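Local structure of exported gluconolactonase (Xanthomonas campestris pv. campestris, 3DR2) at residues N131-L136 against I144-P149; A167-Y172 against D188-L193. The protein probably hydrolyses gluconolactone to gluconate in glucose secondary metabolism, as a calcium-binding six-bladed beta-propeller of the SMP-30 family. All coordinates share one frame; numbering follows the deposited sequence.

Contact 1 (N131-L136 against I144-P149); sequences NSPNDL and IWFTDP. With CA (calcium ion), chain D.
Ser132 OG is gripped by two backbone groups: it donates to Pro149 O at 2.7 Å and accepts a hydrogen bond from Gly152 N. With chi1 at 43° OG sits between its own backbone N and carbonyl carbon; a small hydroxyl suits this buried loop since it can both donate and accept. Beside it the carboxylate of Asp148 takes two consecutive amides of the loop, OD1 from Asn131 N at 2.9 Å and OD2 from Ser132 N at 2.8 Å. Both are met on the syn side, though Ser132 N stands 26° out of the carboxylate plane. Asn131 answers with its side chain: ND2 gives an almost straight bond to Asp148 O (3.0 Å), which lies close to the plane of the amide, while also reaching His168 O. The backbones pair through Asn134 N with Thr147 O and Thr147 N with Asp135 O, the latter 3.1 Å. Thr147 OG1 accepts a longer bond from Asp135 N; its stronger partner is Asn191 O. Leu136 and Phe146 form an antiparallel non-hydrogen-bonded pair, with Leu136 CB 3.7 Å from Phe146 CB. Pro133 CG leans on Phe146 CE1. Asn134 CB rests against CG and CD of Pro149, and Asn134 OD1 binds calcium at 2.4 Å; an amide oxygen can ligate the ion without adding charge, and the ion would be expected to polarise it. ND2 and the backbone O of Asn134 each hold a calcium-bound water, and Asp135 OD1 accepts from a third, so Asp135 acts in the second shell. The arrangement is the inner edge of a propeller blade, where the loop entering the innermost strand carries a ligand of the calcium site found in SMP-30 family enzymes.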
loop_
_atom_site.group_PDB
_atom_site.type_symbol
_atom_site.label_atom_id
_atom_site.label_comp_id
_atom_site.label_asym_id
_atom_site.label_seq_id
_atom_site.Cartn_x
_atom_site.Cartn_y
_atom_site.Cartn_z
ATOM N N ASN A 131 -19.518 -3.718 9.538
ATOM C CA ASN A 131 -18.465 -2.734 9.803
ATOM C C ASN A 131 -17.291 -2.887 8.829
ATOM O O ASN A 131 -16.989 -1.990 8.047
ATOM C CB ASN A 131 -17.949 -2.879 11.241
ATOM C CG ASN A 131 -19.026 -2.624 12.288
ATOM O OD1 ASN A 131 -19.864 -1.733 12.131
ATOM N ND2 ASN A 131 -18.988 -3.389 13.374
ATOM N N SER A 132 -16.632 -4.038 8.896
ATOM C CA SER A 132 -15.488 -4.350 8.038
ATOM C C SER A 132 -14.928 -5.702 8.468
ATOM O O SER A 132 -14.033 -5.777 9.314
ATOM C CB SER A 132 -14.411 -3.264 8.148
ATOM O OG SER A 132 -14.211 -2.866 9.495
ATOM N N PRO A 133 -15.479 -6.793 7.906
ATOM C CA PRO A 133 -15.054 -8.162 8.215
ATOM C C PRO A 133 -13.538 -8.229 8.205
ATOM O O PRO A 133 -12.890 -7.813 7.242
ATOM C CB PRO A 133 -15.692 -8.972 7.100
ATOM C CG PRO A 133 -16.988 -8.243 6.894
ATOM C CD PRO A 133 -16.555 -6.798 6.899
ATOM N N ASN A 134 -12.989 -8.768 9.285
ATOM C CA ASN A 134 -11.550 -8.837 9.474
ATOM C C ASN A 134 -10.925 -10.209 9.214
ATOM O O ASN A 134 -10.015 -10.337 8.391
ATOM C CB ASN A 134 -11.242 -8.361 10.899
ATOM C CG ASN A 134 -9.771 -8.105 11.126
ATOM O OD1 ASN A 134 -8.968 -9.036 11.142
ATOM N ND2 ASN A 134 -9.409 -6.837 11.307
ATOM N N ASP A 135 -11.402 -11.234 9.913
ATOM C CA ASP A 135 -10.865 -12.582 9.727
ATOM C C ASP A 135 -12.029 -13.573 9.682
ATOM O O ASP A 135 -13.124 -13.279 10.178
ATOM C CB ASP A 135 -9.894 -12.915 10.872
ATOM C CG ASP A 135 -8.844 -13.948 10.480
ATOM O OD1 ASP A 135 -7.854 -14.103 11.234
ATOM O OD2 ASP A 135 -9.003 -14.603 9.428
ATOM N N LEU A 136 -11.805 -14.736 9.076
ATOM C CA LEU A 136 -12.868 -15.734 8.973
ATOM C C LEU A 136 -12.339 -17.156 8.960
ATOM O O LEU A 136 -11.153 -17.391 8.713
ATOM C CB LEU A 136 -13.702 -15.497 7.705
ATOM C CG LEU A 136 -13.149 -15.960 6.348
ATOM C CD1 LEU A 136 -14.134 -15.565 5.255
ATOM C CD2 LEU A 136 -11.779 -15.338 6.081
ATOM N N ILE A 144 -19.599 -20.288 7.575
ATOM C CA ILE A 144 -18.466 -19.367 7.609
ATOM C C ILE A 144 -18.631 -18.476 8.838
ATOM O O ILE A 144 -19.655 -17.810 8.990
ATOM C CB ILE A 144 -18.430 -18.466 6.351
ATOM C CG1 ILE A 144 -18.185 -19.318 5.109
ATOM C CG2 ILE A 144 -17.338 -17.400 6.487
ATOM C CD1 ILE A 144 -18.352 -18.562 3.821
ATOM N N TRP A 145 -17.629 -18.483 9.714
ATOM C CA TRP A 145 -17.649 -17.664 10.922
ATOM C C TRP A 145 -16.659 -16.526 10.729
ATOM O O TRP A 145 -15.566 -16.740 10.215
ATOM C CB TRP A 145 -17.210 -18.475 12.141
ATOM C CG TRP A 145 -18.159 -19.548 12.572
ATOM C CD1 TRP A 145 -18.485 -20.688 11.893
ATOM C CD2 TRP A 145 -18.879 -19.595 13.806
ATOM N NE1 TRP A 145 -19.366 -21.447 12.637
ATOM C CE2 TRP A 145 -19.624 -20.796 13.813
ATOM C CE3 TRP A 145 -18.968 -18.737 14.909
ATOM C CZ2 TRP A 145 -20.446 -21.159 14.884
ATOM C CZ3 TRP A 145 -19.786 -19.099 15.975
ATOM C CH2 TRP A 145 -20.514 -20.302 15.951
ATOM N N PHE A 146 -17.022 -15.322 11.150
ATOM C CA PHE A 146 -16.103 -14.202 10.982
ATOM C C PHE A 146 -16.270 -13.115 12.031
ATOM O O PHE A 146 -17.285 -13.051 12.720
ATOM C CB PHE A 146 -16.256 -13.619 9.573
ATOM C CG PHE A 146 -17.587 -12.950 9.316
ATOM C CD1 PHE A 146 -17.750 -11.587 9.545
ATOM C CD2 PHE A 146 -18.655 -13.671 8.788
ATOM C CE1 PHE A 146 -18.953 -10.945 9.247
ATOM C CE2 PHE A 146 -19.865 -13.045 8.485
ATOM C CZ PHE A 146 -20.013 -11.675 8.713
ATOM N N THR A 147 -15.244 -12.275 12.156
ATOM C CA THR A 147 -15.243 -11.171 13.107
ATOM C C THR A 147 -15.518 -9.869 12.360
ATOM O O THR A 147 -15.095 -9.692 11.213
ATOM C CB THR A 147 -13.885 -11.049 13.808
ATOM O OG1 THR A 147 -12.847 -10.930 12.819
ATOM C CG2 THR A 147 -13.626 -12.270 14.670
ATOM N N ASP A 148 -16.213 -8.949 13.020
ATOM C CA ASP A 148 -16.558 -7.691 12.384
ATOM C C ASP A 148 -16.168 -6.419 13.144
ATOM O O ASP A 148 -17.026 -5.637 13.544
ATOM C CB ASP A 148 -18.064 -7.667 12.091
ATOM C CG ASP A 148 -18.452 -6.563 11.133
ATOM O OD1 ASP A 148 -19.542 -5.975 11.297
ATOM O OD2 ASP A 148 -17.669 -6.281 10.206
ATOM N N PRO A 149 -14.863 -6.196 13.358
ATOM C CA PRO A 149 -14.433 -4.990 14.066
ATOM C C PRO A 149 -14.516 -3.833 13.066
ATOM O O PRO A 149 -14.695 -4.061 11.869
ATOM C CB PRO A 149 -12.998 -5.325 14.458
ATOM C CG PRO A 149 -12.529 -6.084 13.254
ATOM C CD PRO A 149 -13.703 -7.010 12.952
HETATM CA CA CA D . -6.757 -9.723 11.766
HETATM O O HOH W 1 -6.345 -7.332 11.004
HETATM O O HOH W 2 -7.365 -10.729 9.664
HETATM O O HOH W 3 -7.113 -11.947 12.582
HETATM O O HOH W 4 -4.790 -11.128 11.361
#

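Contact 2 (A167-Y172 against D188-L193); sequences AHHSVY and DHPNGL. With CA (calcium ion), chain D.
His169 meets the turn 188-190 with both its ring and its CB. The ring nitrogen ND1 of His169 accepts the backbone N-H of His189, N to ND1 3.1 Å, the donor lying in the imidazole plane, 4° out of it. Chi1 at -55° sets CG of His169 beside the backbone N, anti to the carbonyl carbon. An imidazole suits the place because its nitrogen can take a main-chain N-H while its CE1 edge remains for packing. That edge points at one face of the His189 ring in an edge-to-face pair, centroids 4.8 Å apart and planes at 78°. The second large surface belongs to Pro190, whose CD presses on His169 CB at 3.3 Å. Pro190 CG lies 4.0 Å from Ser170 O, and Pro190 CB is 4.3 Å from Val171 CG2. Proline fits here, since its compact ring packs against these carbons and, having no N-H, asks for no acceptor. Val171, branched and apolar, continues the packing toward Val204 and Trp145. The axes of strand segments 169-172 and 190-193 come within 7.7 Å and run in roughly the same direction, yet belong to different sheets. This is side-chain packing between adjacent blades of a beta-propeller, just where the chain leaves the outermost strand 182-187 of one blade and enters the innermost strand of the next, whose Asn191 supplies OD1 to the calcium ion.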
loop_
_atom_site.group_PDB
_atom_site.type_symbol
_atom_site.label_atom_id
_atom_site.label_comp_id
_atom_site.label_asym_id
_atom_site.label_seq_id
_atom_site.Cartn_x
_atom_site.Cartn_y
_atom_site.Cartn_z
ATOM N N ALA A 167 -24.238 -0.984 15.835
ATOM C CA ALA A 167 -23.794 -0.525 17.146
ATOM C C ALA A 167 -23.129 -1.654 17.923
ATOM O O ALA A 167 -23.196 -1.710 19.153
ATOM C CB ALA A 167 -24.982 0.022 17.935
ATOM N N HIS A 168 -22.485 -2.556 17.197
ATOM C CA HIS A 168 -21.815 -3.681 17.820
ATOM C C HIS A 168 -20.764 -4.272 16.889
ATOM O O HIS A 168 -20.886 -4.176 15.663
ATOM C CB HIS A 168 -22.850 -4.753 18.197
ATOM C CG HIS A 168 -23.811 -5.088 17.094
ATOM N ND1 HIS A 168 -23.548 -6.047 16.139
ATOM C CD2 HIS A 168 -25.023 -4.571 16.782
ATOM C CE1 HIS A 168 -24.556 -6.105 15.285
ATOM N NE2 HIS A 168 -25.464 -5.219 15.653
ATOM N N HIS A 169 -19.723 -4.851 17.484
ATOM C CA HIS A 169 -18.641 -5.512 16.744
ATOM C C HIS A 169 -18.912 -6.969 17.075
ATOM O O HIS A 169 -18.615 -7.414 18.179
ATOM C CB HIS A 169 -17.268 -5.142 17.309
ATOM C CG HIS A 169 -17.007 -3.673 17.378
ATOM N ND1 HIS A 169 -15.928 -3.149 18.054
ATOM C CD2 HIS A 169 -17.680 -2.617 16.863
ATOM C CE1 HIS A 169 -15.945 -1.831 17.953
ATOM N NE2 HIS A 169 -16.998 -1.483 17.236
ATOM N N SER A 170 -19.452 -7.722 16.127
ATOM C CA SER A 170 -19.808 -9.098 16.423
ATOM C C SER A 170 -19.045 -10.194 15.711
ATOM O O SER A 170 -18.298 -9.950 14.765
ATOM C CB SER A 170 -21.298 -9.295 16.138
ATOM O OG SER A 170 -22.073 -8.294 16.772
ATOM N N VAL A 171 -19.239 -11.409 16.215
ATOM C CA VAL A 171 -18.684 -12.615 15.623
ATOM C C VAL A 171 -19.962 -13.167 15.008
ATOM O O VAL A 171 -20.970 -13.301 15.702
ATOM C CB VAL A 171 -18.169 -13.620 16.677
ATOM C CG1 VAL A 171 -17.851 -14.950 16.005
ATOM C CG2 VAL A 171 -16.920 -13.080 17.356
ATOM N N TYR A 172 -19.936 -13.452 13.713
ATOM C CA TYR A 172 -21.119 -13.968 13.036
ATOM C C TYR A 172 -20.918 -15.360 12.468
ATOM O O TYR A 172 -19.789 -15.805 12.254
ATOM C CB TYR A 172 -21.523 -13.065 11.868
ATOM C CG TYR A 172 -21.910 -11.653 12.227
ATOM C CD1 TYR A 172 -20.953 -10.647 12.317
ATOM C CD2 TYR A 172 -23.246 -11.311 12.429
ATOM C CE1 TYR A 172 -21.315 -9.335 12.590
ATOM C CE2 TYR A 172 -23.620 -10.009 12.704
ATOM C CZ TYR A 172 -22.651 -9.023 12.783
ATOM O OH TYR A 172 -23.023 -7.733 13.062
ATOM N N ASP A 188 -15.267 -6.414 21.789
ATOM C CA ASP A 188 -14.612 -5.127 21.598
ATOM C C ASP A 188 -13.505 -5.347 20.577
ATOM O O ASP A 188 -12.445 -5.870 20.918
ATOM C CB ASP A 188 -14.002 -4.638 22.913
ATOM C CG ASP A 188 -13.605 -3.174 22.868
ATOM O OD1 ASP A 188 -13.492 -2.606 21.758
ATOM O OD2 ASP A 188 -13.394 -2.585 23.948
ATOM N N HIS A 189 -13.758 -4.963 19.330
ATOM C CA HIS A 189 -12.780 -5.138 18.260
ATOM C C HIS A 189 -12.363 -6.599 18.094
ATOM O O HIS A 189 -11.172 -6.933 18.167
ATOM C CB HIS A 189 -11.550 -4.271 18.529
ATOM C CG HIS A 189 -11.810 -2.804 18.392
ATOM N ND1 HIS A 189 -11.557 -2.106 17.232
ATOM C CD2 HIS A 189 -12.343 -1.911 19.259
ATOM C CE1 HIS A 189 -11.921 -0.846 17.389
ATOM N NE2 HIS A 189 -12.401 -0.701 18.610
ATOM N N PRO A 190 -13.345 -7.493 17.877
ATOM C CA PRO A 190 -13.047 -8.916 17.696
ATOM C C PRO A 190 -12.111 -8.977 16.504
ATOM O O PRO A 190 -12.292 -8.238 15.541
ATOM C CB PRO A 190 -14.420 -9.522 17.419
ATOM C CG PRO A 190 -15.157 -8.398 16.751
ATOM C CD PRO A 190 -14.769 -7.220 17.620
ATOM N N ASN A 191 -11.106 -9.841 16.565
ATOM C CA ASN A 191 -10.135 -9.891 15.485
ATOM C C ASN A 191 -9.946 -11.288 14.903
ATOM O O ASN A 191 -10.601 -11.654 13.925
ATOM C CB ASN A 191 -8.803 -9.342 16.000
ATOM C CG ASN A 191 -7.936 -8.801 14.893
ATOM O OD1 ASN A 191 -7.933 -9.342 13.795
ATOM N ND2 ASN A 191 -7.189 -7.737 15.173
ATOM N N GLY A 192 -9.047 -12.068 15.492
ATOM C CA GLY A 192 -8.832 -13.412 14.993
ATOM C C GLY A 192 -9.814 -14.386 15.610
ATOM O O GLY A 192 -10.483 -14.064 16.590
ATOM N N LEU A 193 -9.918 -15.574 15.030
ATOM C CA LEU A 193 -10.808 -16.592 15.569
ATOM C C LEU A 193 -10.393 -17.951 15.044
ATOM O O LEU A 193 -9.751 -18.047 13.994
ATOM C CB LEU A 193 -12.269 -16.320 15.190
ATOM C CG LEU A 193 -12.729 -16.623 13.759
ATOM C CD1 LEU A 193 -14.254 -16.576 13.690
ATOM C CD2 LEU A 193 -12.114 -15.628 12.792
HETATM CA CA CA D . -6.757 -9.723 11.766
HETATM O O HOH W 3 -7.113 -11.947 12.582
HETATM O O HOH W 1 -6.345 -7.332 11.004
HETATM O O HOH W 2 -7.365 -10.729 9.664
HETATM O O HOH W 4 -4.790 -11.128 11.361
#

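In the fold
Contact 1 lies within one blade and contact 2 joins that blade to its successor; their centres lie about 7 Å apart. Strands 144-147 and 169-174 are neighbours in the same sheet, and Phe146 O probably accepts a hydrogen bond from Tyr172 N at 2.9 Å. Across the blade boundary Thr147 OG1 lies 2.6 Å from Asn191 O, a probable hydrogen bond that links the two contacts directly. Both end at the same calcium: Asn134 OD1 and Asn191 OD1 are 2.9 Å apart as fellow ligands, with Glu48, Asp242 and four waters completing the shell. In this family the calcium site is taken to be the catalytic centre.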